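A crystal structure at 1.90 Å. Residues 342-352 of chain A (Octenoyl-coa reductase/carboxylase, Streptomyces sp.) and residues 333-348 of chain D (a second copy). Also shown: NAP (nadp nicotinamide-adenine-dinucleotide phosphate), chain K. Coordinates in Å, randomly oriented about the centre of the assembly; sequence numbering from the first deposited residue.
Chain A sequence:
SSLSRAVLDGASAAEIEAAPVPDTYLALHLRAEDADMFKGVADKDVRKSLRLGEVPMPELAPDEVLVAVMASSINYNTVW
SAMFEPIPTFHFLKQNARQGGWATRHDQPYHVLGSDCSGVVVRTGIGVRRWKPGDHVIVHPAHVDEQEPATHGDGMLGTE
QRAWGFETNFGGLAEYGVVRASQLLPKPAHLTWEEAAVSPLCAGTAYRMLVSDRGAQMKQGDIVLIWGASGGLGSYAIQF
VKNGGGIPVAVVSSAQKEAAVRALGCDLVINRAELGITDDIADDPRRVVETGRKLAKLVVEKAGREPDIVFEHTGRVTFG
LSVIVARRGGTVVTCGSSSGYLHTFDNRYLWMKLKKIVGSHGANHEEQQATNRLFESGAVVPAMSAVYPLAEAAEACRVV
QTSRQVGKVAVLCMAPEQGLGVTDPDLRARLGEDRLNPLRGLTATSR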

ATOM      1  N   LEU A 342      21.708  -5.824 -18.858  1.00 22.57           N
ATOM      2  CA  LEU A 342      22.625  -4.944 -18.149  1.00 23.01           C
ATOM      3  C   LEU A 342      22.120  -3.535 -18.305  1.00 23.20           C
ATOM      4  O   LEU A 342      22.485  -2.820 -19.236  1.00 23.69           O
ATOM      5  CB  LEU A 342      24.054  -5.082 -18.680  1.00 23.67           C
ATOM      6  CG  LEU A 342      24.710  -6.426 -18.382  1.00 23.83           C
ATOM      7  CD1 LEU A 342      26.145  -6.475 -18.875  1.00 23.93           C
ATOM      8  CD2 LEU A 342      24.630  -6.671 -16.884  1.00 22.79           C
ATOM      9  N   HIS A 343      21.229  -3.152 -17.408  1.00 22.78           N
ATOM     10  CA  HIS A 343      20.622  -1.838 -17.483  1.00 22.90           C
ATOM     11  C   HIS A 343      21.558  -0.822 -16.906  1.00 23.39           C
ATOM     12  O   HIS A 343      22.198  -1.081 -15.901  1.00 23.73           O
ATOM     13  CB  HIS A 343      19.336  -1.821 -16.690  1.00 22.14           C
ATOM     14  CG  HIS A 343      18.225  -2.589 -17.332  1.00 21.88           C
ATOM     15  ND1 HIS A 343      16.914  -2.457 -16.931  1.00 20.38           N
ATOM     16  CD2 HIS A 343      18.224  -3.474 -18.359  1.00 21.48           C
ATOM     17  CE1 HIS A 343      16.153  -3.237 -17.684  1.00 21.21           C
ATOM     18  NE2 HIS A 343      16.924  -3.861 -18.558  1.00 21.62           N
ATOM     19  N   THR A 344      21.644   0.318 -17.576  1.00 23.93           N
ATOM     20  CA  THR A 344      22.278   1.499 -17.033  1.00 24.75           C
ATOM     21  C   THR A 344      21.275   2.625 -17.030  1.00 24.21           C
ATOM     22  O   THR A 344      20.501   2.796 -17.973  1.00 24.64           O
ATOM     23  CB  THR A 344      23.524   1.899 -17.828  1.00 25.22           C
ATOM     24  OG1 THR A 344      24.449   0.809 -17.799  1.00 26.42           O
ATOM     25  CG2 THR A 344      24.187   3.157 -17.229  1.00 26.87           C
ATOM     26  N   PHE A 345      21.273   3.370 -15.937  1.00 24.07           N
ATOM     27  CA  PHE A 345      20.392   4.489 -15.785  1.00 23.38           C
ATOM     28  C   PHE A 345      21.066   5.500 -14.882  1.00 23.62           C
ATOM     29  O   PHE A 345      21.982   5.174 -14.117  1.00 23.56           O
ATOM     30  CB  PHE A 345      19.029   4.052 -15.222  1.00 22.68           C
ATOM     31  CG  PHE A 345      19.066   3.650 -13.776  1.00 21.66           C
ATOM     32  CD1 PHE A 345      19.424   2.357 -13.411  1.00 20.91           C
ATOM     33  CD2 PHE A 345      18.768   4.570 -12.777  1.00 22.10           C
ATOM     34  CE1 PHE A 345      19.473   1.974 -12.059  1.00 21.43           C
ATOM     35  CE2 PHE A 345      18.809   4.200 -11.427  1.00 20.92           C
ATOM     36  CZ  PHE A 345      19.166   2.903 -11.069  1.00 21.33           C
ATOM     37  N   ASP A 346      20.591   6.729 -14.986  1.00 23.42           N
ATOM     38  CA  ASP A 346      21.075   7.816 -14.176  1.00 23.73           C
ATOM     39  C   ASP A 346      20.216   7.836 -12.911  1.00 22.98           C
ATOM     40  O   ASP A 346      19.017   8.112 -12.957  1.00 22.17           O
ATOM     41  CB  ASP A 346      20.955   9.115 -14.972  1.00 24.23           C
ATOM     42  CG  ASP A 346      21.584  10.302 -14.275  1.00 25.21           C
ATOM     43  OD1 ASP A 346      21.616  10.355 -13.030  1.00 24.82           O
ATOM     44  OD2 ASP A 346      22.039  11.206 -15.000  1.00 28.16           O
ATOM     45  N   ASN A 347      20.841   7.522 -11.790  1.00 22.83           N
ATOM     46  CA  ASN A 347      20.113   7.394 -10.537  1.00 22.29           C
ATOM     47  C   ASN A 347      19.604   8.718 -10.013  1.00 22.45           C
ATOM     48  O   ASN A 347      18.685   8.750  -9.204  1.00 22.01           O
ATOM     49  CB  ASN A 347      20.951   6.702  -9.466  1.00 22.27           C
ATOM     50  CG  ASN A 347      20.108   6.262  -8.266  1.00 22.13           C
ATOM     51  OD1 ASN A 347      19.019   5.695  -8.425  1.00 22.03           O
ATOM     52  ND2 ASN A 347      20.601   6.534  -7.070  1.00 21.86           N
ATOM     53  N   ARG A 348      20.185   9.811 -10.479  1.00 23.17           N
ATOM     54  CA  ARG A 348      19.685  11.119 -10.087  1.00 24.29           C
ATOM     55  C   ARG A 348      18.205  11.249 -10.422  1.00 23.94           C
ATOM     56  O   ARG A 348      17.421  11.720  -9.611  1.00 23.91           O
ATOM     57  CB  ARG A 348      20.487  12.243 -10.726  1.00 24.83           C
ATOM     58  CG  ARG A 348      21.862  12.380 -10.110  1.00 25.65           C
ATOM     59  CD  ARG A 348      22.690  13.364 -10.887  1.00 27.79           C
ATOM     60  NE  ARG A 348      22.589  13.114 -12.325  1.00 28.84           N
ATOM     61  CZ  ARG A 348      22.941  13.988 -13.265  1.00 30.27           C
ATOM     62  NH1 ARG A 348      23.424  15.175 -12.924  1.00 31.03           N
ATOM     63  NH2 ARG A 348      22.801  13.673 -14.549  1.00 28.49           N
ATOM     64  N   TYR A 349      17.823  10.786 -11.601  1.00 24.10           N
ATOM     65  CA  TYR A 349      16.422  10.836 -11.989  1.00 24.56           C
ATOM     66  C   TYR A 349      15.582   9.940 -11.103  1.00 24.02           C
ATOM     67  O   TYR A 349      14.427  10.247 -10.821  1.00 24.74           O
ATOM     68  CB  TYR A 349      16.261  10.532 -13.478  1.00 24.86           C
ATOM     69  CG  TYR A 349      16.897  11.625 -14.293  1.00 26.47           C
ATOM     70  CD1 TYR A 349      16.201  12.787 -14.591  1.00 27.80           C
ATOM     71  CD2 TYR A 349      18.231  11.525 -14.707  1.00 28.58           C
ATOM     72  CE1 TYR A 349      16.798  13.818 -15.314  1.00 31.92           C
ATOM     73  CE2 TYR A 349      18.837  12.541 -15.422  1.00 31.59           C
ATOM     74  CZ  TYR A 349      18.115  13.686 -15.727  1.00 32.30           C
ATOM     75  OH  TYR A 349      18.715  14.690 -16.437  1.00 35.11           O
ATOM     76  N   LEU A 350      16.174   8.865 -10.609  1.00 23.68           N
ATOM     77  CA  LEU A 350      15.421   7.968  -9.765  1.00 23.02           C
ATOM     78  C   LEU A 350      15.185   8.543  -8.368  1.00 22.83           C
ATOM     79  O   LEU A 350      14.039   8.670  -7.935  1.00 22.40           O
ATOM     80  CB  LEU A 350      16.101   6.615  -9.660  1.00 22.95           C
ATOM     81  CG  LEU A 350      15.127   5.579  -9.112  1.00 22.87           C
ATOM     82  CD1 LEU A 350      14.163   5.178 -10.228  1.00 23.06           C
ATOM     83  CD2 LEU A 350      15.906   4.400  -8.660  1.00 24.25           C
ATOM     84  N   TRP A 351      16.256   8.879  -7.657  1.00 22.89           N
ATOM     85  CA  TRP A 351      16.088   9.305  -6.269  1.00 22.86           C
ATOM     86  C   TRP A 351      15.627  10.754  -6.157  1.00 23.04           C
ATOM     87  O   TRP A 351      14.761  11.065  -5.347  1.00 22.32           O
ATOM     88  CB  TRP A 351      17.346   9.058  -5.439  1.00 23.34           C
ATOM     89  CG  TRP A 351      18.210  10.274  -5.227  1.00 24.23           C
ATOM     90  CD1 TRP A 351      17.929  11.365  -4.436  1.00 25.93           C
ATOM     91  CD2 TRP A 351      19.491  10.520  -5.798  1.00 25.20           C
ATOM     92  NE1 TRP A 351      18.951  12.275  -4.501  1.00 24.94           N
ATOM     93  CE2 TRP A 351      19.928  11.779  -5.320  1.00 25.50           C
ATOM     94  CE3 TRP A 351      20.325   9.796  -6.660  1.00 24.42           C
ATOM     95  CZ2 TRP A 351      21.157  12.327  -5.684  1.00 26.37           C
ATOM     96  CZ3 TRP A 351      21.550  10.342  -7.010  1.00 25.79           C
ATOM     97  CH2 TRP A 351      21.950  11.599  -6.529  1.00 26.34           C
ATOM     98  N   MET A 352      16.189  11.638  -6.976  1.00 23.40           N
ATOM     99  CA  MET A 352      15.846  13.056  -6.863  1.00 24.19           C
ATOM    100  C   MET A 352      14.375  13.291  -7.160  1.00 23.45           C
ATOM    101  O   MET A 352      13.745  14.178  -6.599  1.00 24.00           O
ATOM    102  CB  MET A 352      16.685  13.899  -7.813  1.00 24.97           C
ATOM    103  CG  MET A 352      18.085  14.148  -7.342  1.00 27.84           C
ATOM    104  SD  MET A 352      18.112  15.322  -5.963  1.00 34.38           S
ATOM    105  CE  MET A 352      17.667  16.883  -6.742  1.00 33.86           C
TER
ATOM    106  N   VAL D 333      16.342   0.615  -1.659  1.00 15.23           N
ATOM    107  CA  VAL D 333      15.885   1.983  -1.545  1.00 15.14           C
ATOM    108  C   VAL D 333      17.116   2.848  -1.651  1.00 15.50           C
ATOM    109  O   VAL D 333      18.086   2.621  -0.941  1.00 15.71           O
ATOM    110  CB  VAL D 333      15.099   2.229  -0.236  1.00 14.91           C
ATOM    111  CG1 VAL D 333      15.979   2.034   1.019  1.00 14.98           C
ATOM    112  CG2 VAL D 333      14.458   3.618  -0.257  1.00 14.84           C
ATOM    113  N   THR D 334      17.084   3.828  -2.553  1.00 15.68           N
ATOM    114  CA  THR D 334      18.269   4.598  -2.852  1.00 16.26           C
ATOM    115  C   THR D 334      17.900   6.056  -2.737  1.00 16.38           C
ATOM    116  O   THR D 334      16.826   6.456  -3.173  1.00 16.28           O
ATOM    117  CB  THR D 334      18.808   4.302  -4.273  1.00 16.67           C
ATOM    118  OG1 THR D 334      19.878   5.203  -4.547  1.00 17.64           O
ATOM    119  CG2 THR D 334      17.720   4.503  -5.354  1.00 16.04           C
ATOM    120  N   CYS D 335      18.766   6.837  -2.105  1.00 16.81           N
ATOM    121  CA  CYS D 335      18.556   8.275  -2.013  1.00 17.44           C
ATOM    122  C   CYS D 335      19.783   9.008  -2.464  1.00 17.97           C
ATOM    123  O   CYS D 335      19.934  10.188  -2.179  1.00 18.15           O
ATOM    124  CB  CYS D 335      18.245   8.696  -0.579  1.00 17.00           C
ATOM    125  SG  CYS D 335      19.699   8.516   0.472  1.00 17.72           S
ATOM    126  N   GLY D 336      20.680   8.321  -3.157  1.00 18.78           N
ATOM    127  CA  GLY D 336      21.875   8.990  -3.643  1.00 19.40           C
ATOM    128  C   GLY D 336      22.768   8.061  -4.423  1.00 19.95           C
ATOM    129  O   GLY D 336      22.473   6.866  -4.554  1.00 19.87           O
ATOM    130  N   SER D 337      23.865   8.616  -4.927  1.00 20.63           N
ATOM    131  CA  SER D 337      24.824   7.858  -5.709  1.00 21.48           C
ATOM    132  C   SER D 337      26.229   8.397  -5.501  1.00 22.37           C
ATOM    133  O   SER D 337      26.834   8.864  -6.452  1.00 22.76           O
ATOM    134  CB  SER D 337      24.470   7.961  -7.195  1.00 21.62           C
ATOM    135  OG  SER D 337      23.345   7.161  -7.510  1.00 21.48           O
ATOM    136  N   SER D 338      26.734   8.347  -4.266  1.00 22.78           N
ATOM    137  CA  SER D 338      28.062   8.894  -3.922  1.00 24.04           C
ATOM    138  C   SER D 338      29.203   8.484  -4.859  1.00 25.44           C
ATOM    139  O   SER D 338      30.032   9.311  -5.256  1.00 25.52           O
ATOM    140  CB  SER D 338      28.406   8.518  -2.487  1.00 23.94           C
ATOM    141  OG  SER D 338      27.528   9.208  -1.614  1.00 24.91           O
ATOM    142  N   SER D 339      29.249   7.202  -5.210  1.00 26.17           N
ATOM    143  CA  SER D 339      30.290   6.704  -6.115  1.00 27.03           C
ATOM    144  C   SER D 339      29.940   6.889  -7.592  1.00 27.49           C
ATOM    145  O   SER D 339      30.678   6.428  -8.460  1.00 28.50           O
ATOM    146  CB  SER D 339      30.572   5.236  -5.851  1.00 27.01           C
ATOM    147  OG  SER D 339      29.489   4.435  -6.291  1.00 26.80           O
ATOM    148  N   GLY D 340      28.820   7.546  -7.880  1.00 27.20           N
ATOM    149  CA  GLY D 340      28.486   7.885  -9.263  1.00 27.55           C
ATOM    150  C   GLY D 340      27.070   7.500  -9.628  1.00 26.60           C
ATOM    151  O   GLY D 340      26.610   6.424  -9.278  1.00 26.10           O
ATOM    152  N   TYR D 341      26.377   8.386 -10.329  1.00 27.02           N
ATOM    153  CA  TYR D 341      24.949   8.183 -10.611  1.00 26.69           C
ATOM    154  C   TYR D 341      24.638   7.272 -11.791  1.00 26.81           C
ATOM    155  O   TYR D 341      23.489   6.862 -11.972  1.00 26.36           O
ATOM    156  CB  TYR D 341      24.231   9.520 -10.773  1.00 27.30           C
ATOM    157  CG  TYR D 341      24.912  10.489 -11.709  1.00 29.31           C
ATOM    158  CD1 TYR D 341      24.880  10.302 -13.093  1.00 30.79           C
ATOM    159  CD2 TYR D 341      25.583  11.602 -11.206  1.00 30.98           C
ATOM    160  CE1 TYR D 341      25.509  11.207 -13.950  1.00 33.66           C
ATOM    161  CE2 TYR D 341      26.206  12.507 -12.045  1.00 33.80           C
ATOM    162  CZ  TYR D 341      26.172  12.305 -13.415  1.00 34.89           C
ATOM    163  OH  TYR D 341      26.804  13.211 -14.239  1.00 36.48           O
ATOM    164  N   LEU D 342      25.645   6.965 -12.602  1.00 26.86           N
ATOM    165  CA  LEU D 342      25.447   6.016 -13.679  1.00 26.84           C
ATOM    166  C   LEU D 342      25.405   4.646 -13.066  1.00 25.60           C
ATOM    167  O   LEU D 342      26.437   4.024 -12.855  1.00 25.91           O
ATOM    168  CB  LEU D 342      26.560   6.096 -14.719  1.00 27.82           C
ATOM    169  CG  LEU D 342      26.433   7.120 -15.843  1.00 30.34           C
ATOM    170  CD1 LEU D 342      27.461   6.778 -16.915  1.00 31.24           C
ATOM    171  CD2 LEU D 342      25.018   7.117 -16.421  1.00 30.49           C
ATOM    172  N   HIS D 343      24.201   4.179 -12.765  1.00 24.08           N
ATOM    173  CA  HIS D 343      24.052   2.878 -12.155  1.00 23.30           C
ATOM    174  C   HIS D 343      23.920   1.819 -13.217  1.00 23.39           C
ATOM    175  O   HIS D 343      23.242   2.018 -14.229  1.00 23.97           O
ATOM    176  CB  HIS D 343      22.806   2.849 -11.315  1.00 22.33           C
ATOM    177  CG  HIS D 343      22.946   3.532  -9.999  1.00 21.71           C
ATOM    178  ND1 HIS D 343      22.079   3.292  -8.962  1.00 20.61           N
ATOM    179  CD2 HIS D 343      23.843   4.438  -9.539  1.00 22.16           C
ATOM    180  CE1 HIS D 343      22.434   4.012  -7.915  1.00 20.42           C
ATOM    181  NE2 HIS D 343      23.487   4.733  -8.245  1.00 20.67           N
ATOM    182  N   THR D 344      24.540   0.680 -12.960  1.00 23.21           N
ATOM    183  CA  THR D 344      24.409  -0.460 -13.840  1.00 23.67           C
ATOM    184  C   THR D 344      23.994  -1.655 -13.018  1.00 22.85           C
ATOM    185  O   THR D 344      24.564  -1.925 -11.975  1.00 22.75           O
ATOM    186  CB  THR D 344      25.706  -0.753 -14.609  1.00 24.59           C
ATOM    187  OG1 THR D 344      26.127   0.440 -15.286  1.00 25.64           O
ATOM    188  CG2 THR D 344      25.488  -1.875 -15.638  1.00 26.11           C
ATOM    189  N   PHE D 345      22.967  -2.352 -13.480  1.00 22.34           N
ATOM    190  CA  PHE D 345      22.551  -3.552 -12.796  1.00 21.35           C
ATOM    191  C   PHE D 345      22.022  -4.559 -13.785  1.00 21.21           C
ATOM    192  O   PHE D 345      21.647  -4.211 -14.902  1.00 21.28           O
ATOM    193  CB  PHE D 345      21.502  -3.223 -11.728  1.00 20.49           C
ATOM    194  CG  PHE D 345      20.185  -2.819 -12.294  1.00 20.21           C
ATOM    195  CD1 PHE D 345      19.944  -1.503 -12.662  1.00 19.59           C
ATOM    196  CD2 PHE D 345      19.191  -3.751 -12.473  1.00 19.03           C
ATOM    197  CE1 PHE D 345      18.724  -1.129 -13.190  1.00 20.11           C
ATOM    198  CE2 PHE D 345      17.959  -3.380 -13.008  1.00 19.45           C
ATOM    199  CZ  PHE D 345      17.731  -2.079 -13.376  1.00 19.34           C
ATOM    200  N   ASP D 346      22.025  -5.812 -13.364  1.00 20.70           N
ATOM    201  CA  ASP D 346      21.505  -6.904 -14.148  1.00 20.91           C
ATOM    202  C   ASP D 346      20.006  -7.008 -13.866  1.00 20.09           C
ATOM    203  O   ASP D 346      19.581  -7.449 -12.782  1.00 19.49           O
ATOM    204  CB  ASP D 346      22.249  -8.178 -13.764  1.00 21.12           C
ATOM    205  CG  ASP D 346      21.863  -9.362 -14.607  1.00 23.03           C
ATOM    206  OD1 ASP D 346      20.683  -9.462 -15.002  1.00 23.52           O
ATOM    207  OD2 ASP D 346      22.741 -10.214 -14.864  1.00 23.57           O
ATOM    208  N   ASN D 347      19.206  -6.584 -14.838  1.00 19.78           N
ATOM    209  CA  ASN D 347      17.764  -6.519 -14.650  1.00 18.85           C
ATOM    210  C   ASN D 347      17.121  -7.866 -14.377  1.00 18.81           C
ATOM    211  O   ASN D 347      16.086  -7.916 -13.723  1.00 18.18           O
ATOM    212  CB  ASN D 347      17.055  -5.820 -15.814  1.00 19.22           C
ATOM    213  CG  ASN D 347      15.623  -5.416 -15.463  1.00 18.13           C
ATOM    214  OD1 ASN D 347      15.376  -4.899 -14.384  1.00 17.58           O
ATOM    215  ND2 ASN D 347      14.686  -5.666 -16.365  1.00 17.84           N
ATOM    216  N   ARG D 348      17.732  -8.952 -14.862  1.00 18.66           N
ATOM    217  CA  ARG D 348      17.253 -10.295 -14.550  1.00 18.98           C
ATOM    218  C   ARG D 348      17.079 -10.472 -13.041  1.00 18.91           C
ATOM    219  O   ARG D 348      16.089 -11.029 -12.582  1.00 18.36           O
ATOM    220  CB  ARG D 348      18.209 -11.358 -15.082  1.00 19.08           C
ATOM    221  CG  ARG D 348      18.349 -11.364 -16.581  1.00 19.92           C
ATOM    222  CD  ARG D 348      19.378 -12.368 -16.986  1.00 20.55           C
ATOM    223  NE  ARG D 348      20.690 -12.056 -16.424  1.00 21.23           N
ATOM    224  CZ  ARG D 348      21.686 -12.930 -16.327  1.00 22.99           C
ATOM    225  NH1 ARG D 348      21.517 -14.181 -16.752  1.00 23.14           N
ATOM    226  NH2 ARG D 348      22.850 -12.558 -15.798  1.00 23.66           N
TER
HETATM  227  PA  NAP K1445      28.357  10.608   4.563  1.00 11.78           P
HETATM  228  O1A NAP K1445      28.168  11.004   6.064  1.00 10.46           O
HETATM  229  O2A NAP K1445      29.549  11.076   3.783  1.00 16.04           O
HETATM  230  O5B NAP K1445      28.244   9.006   4.556  1.00 14.99           O
HETATM  231  C5B NAP K1445      28.415   8.369   3.304  1.00 14.83           C
HETATM  232  C4B NAP K1445      28.890   6.961   3.581  1.00 13.13           C
HETATM  233  O4B NAP K1445      28.885   6.424   2.267  1.00 15.28           O
HETATM  234  C3B NAP K1445      30.335   7.147   4.001  1.00 14.25           C
HETATM  235  O3B NAP K1445      30.373   6.800   5.390  1.00 15.23           O
HETATM  236  C2B NAP K1445      31.086   6.125   3.176  1.00 14.02           C
HETATM  237  O2B NAP K1445      30.955   4.839   3.752  1.00 15.99           O
HETATM  238  C1B NAP K1445      30.256   6.048   1.901  1.00 15.27           C
HETATM  239  N9A NAP K1445      30.841   6.933   0.855  1.00 15.91           N
HETATM  240  C8A NAP K1445      31.260   8.213   0.985  1.00 16.74           C
HETATM  241  N7A NAP K1445      31.735   8.625  -0.189  1.00 17.68           N
HETATM  242  C5A NAP K1445      31.603   7.611  -1.058  1.00 19.33           C
HETATM  243  C6A NAP K1445      31.904   7.419  -2.401  1.00 21.80           C
HETATM  244  N6A NAP K1445      32.449   8.388  -3.127  1.00 23.47           N
HETATM  245  N1A NAP K1445      31.648   6.232  -2.962  1.00 23.56           N
HETATM  246  C2A NAP K1445      31.097   5.220  -2.296  1.00 23.30           C
HETATM  247  N3A NAP K1445      30.807   5.371  -1.015  1.00 20.75           N
HETATM  248  C4A NAP K1445      31.047   6.538  -0.385  1.00 18.91           C
HETATM  249  O3  NAP K1445      26.935  11.037   3.685  1.00 12.86           O
HETATM  250  PN  NAP K1445      25.325  10.888   4.005  1.00 14.60           P
HETATM  251  O1N NAP K1445      25.637   9.484   4.749  1.00 12.62           O
HETATM  252  O2N NAP K1445      25.434  12.208   4.689  1.00 18.14           O
HETATM  253  O5D NAP K1445      25.282  10.892   2.385  1.00 15.94           O
HETATM  254  C5D NAP K1445      25.445   9.681   1.568  1.00 14.72           C
HETATM  255  C4D NAP K1445      24.882   9.906   0.176  1.00 17.31           C
HETATM  256  O4D NAP K1445      23.446  10.084   0.321  1.00 18.32           O
HETATM  257  C3D NAP K1445      25.441  11.220  -0.412  1.00 17.35           C
HETATM  258  O3D NAP K1445      25.653  11.016  -1.819  1.00 20.91           O
HETATM  259  C2D NAP K1445      24.314  12.216  -0.218  1.00 19.23           C
HETATM  260  O2D NAP K1445      24.301  13.220  -1.263  1.00 21.71           O
HETATM  261  C1D NAP K1445      23.103  11.306  -0.361  1.00 16.58           C
HETATM  262  N1N NAP K1445      22.019  11.825   0.470  1.00 14.72           N
HETATM  263  C2N NAP K1445      20.802  11.983  -0.141  1.00 16.13           C
HETATM  264  C3N NAP K1445      19.752  12.456   0.620  1.00 14.08           C
HETATM  265  C7N NAP K1445      18.458  12.635  -0.069  1.00 13.59           C
HETATM  266  O7N NAP K1445      18.341  12.402  -1.275  1.00 17.08           O
HETATM  267  N7N NAP K1445      17.541  13.140   0.711  1.00 10.78           N
HETATM  268  C4N NAP K1445      19.894  12.795   1.954  1.00 11.51           C
HETATM  269  C5N NAP K1445      21.121  12.643   2.584  1.00 12.56           C
HETATM  270  C6N NAP K1445      22.185  12.163   1.834  1.00 12.84           C
HETATM  271  P2B NAP K1445      32.229   3.743   3.644  1.00 17.11           P
HETATM  272  O1X NAP K1445      31.863   2.534   4.747  1.00 14.39           O
HETATM  273  O2X NAP K1445      33.034   3.429   2.208  1.00 23.50           O
HETATM  274  O3X NAP K1445      31.306   3.030   2.708  1.00 16.24           O

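The contact is built on one strand, 342-346, meeting its own copy antiparallel, with Thr344(A) opposite Thr344(D) at the centre of the register. Four backbone hydrogen bonds come from the pairs flanking that centre. His343(A) N donates to Phe345(D) O (2.8 Å) and Phe345(D) N returns to His343(A) O (2.8 Å); across the centre, Phe345(A) N reaches His343(D) O (2.9 Å) and His343(D) N reaches Phe345(A) O (2.8 Å). The carbonyls also receive CA-H contacts, the shortest from Thr344(A) CA to His343(D) O at 3.0 Å. One more amide extends the ladder where the strand of chain A gives way to helix: Asn347(A) N donates to Tyr341(D) O at 2.7 Å, with a nearly straight N-H...O angle of 170°.

Alternation sorts the side chains. Leucine, threonine and aspartate share one face of the sheet. There the two threonines, both in rotamer m, bring OG1 of Thr344(A) and OG1 of Thr344(D) to 3.0 Å, a hydrogen bond in which either can donate. A short beta-branched side chain carrying a hydroxyl suits this non-hydrogen-bonded antiparallel pair, whose spacing puts Thr344(A) CA and Thr344(D) CA 4.3 Å apart.

Histidine and phenylalanine occupy the other face and are buried. Each histidine turns its ring edge toward the face of the partner phenylalanine, with centroids 5.3 Å apart for His343(A) and Phe345(D), and its CB also lies over that ring. The two phenylalanines meet rim to rim, CE1 of Phe345(A) 3.4 Å from CE1 of Phe345(D), closing the centre of this face with carbon.

Asn347(A) is the polar specialist. Its CB sits over the His343(D) ring, 3.4 Å from the centroid, while its ND2 serves two hydroxyls, Thr334(D) OG1 (2.9 Å) and Ser337(D) OG (2.8 Å). Ser337(D) OG is in turn hydrogen-bonded to His343(D) NE2 at 2.5 Å, so the amide, serine and imidazole form a continuous buried chain. The account is not perfectly balanced: Asn347(A) OD1 is buried without a partner in the model.

Asp346(A) caps its helix, OD1 accepting from Arg348(A) N at 3.0 Å, and also holds the arginine side chain: Arg348(A) NE donates to Asp346(A) OD1 (3.0 Å), and NH2 forms a salt bridge with Asp346(A) OD2 (2.6 Å). Thus steadied, the guanidinium lies flat on the Tyr341(D) ring, planes at 11° and Arg348(A) CZ 3.7 Å from the centroid. The aspartate answers NE and NH2, NH1 is satisfied elsewhere in the structure, and the flat face is left for the tyrosine.

Trp351(A) completes the packing against the loop of chain D. Gly336(D) CA lies over its six-membered ring, 3.5 Å from the centroid; glycine fits because a CB here would come within 2.8 Å of NAP C1D. Nearby, Ser338(D) OG hydrogen-bonds NAP O3D at 2.6 Å. Altogether the two stretches bury 1009 Å².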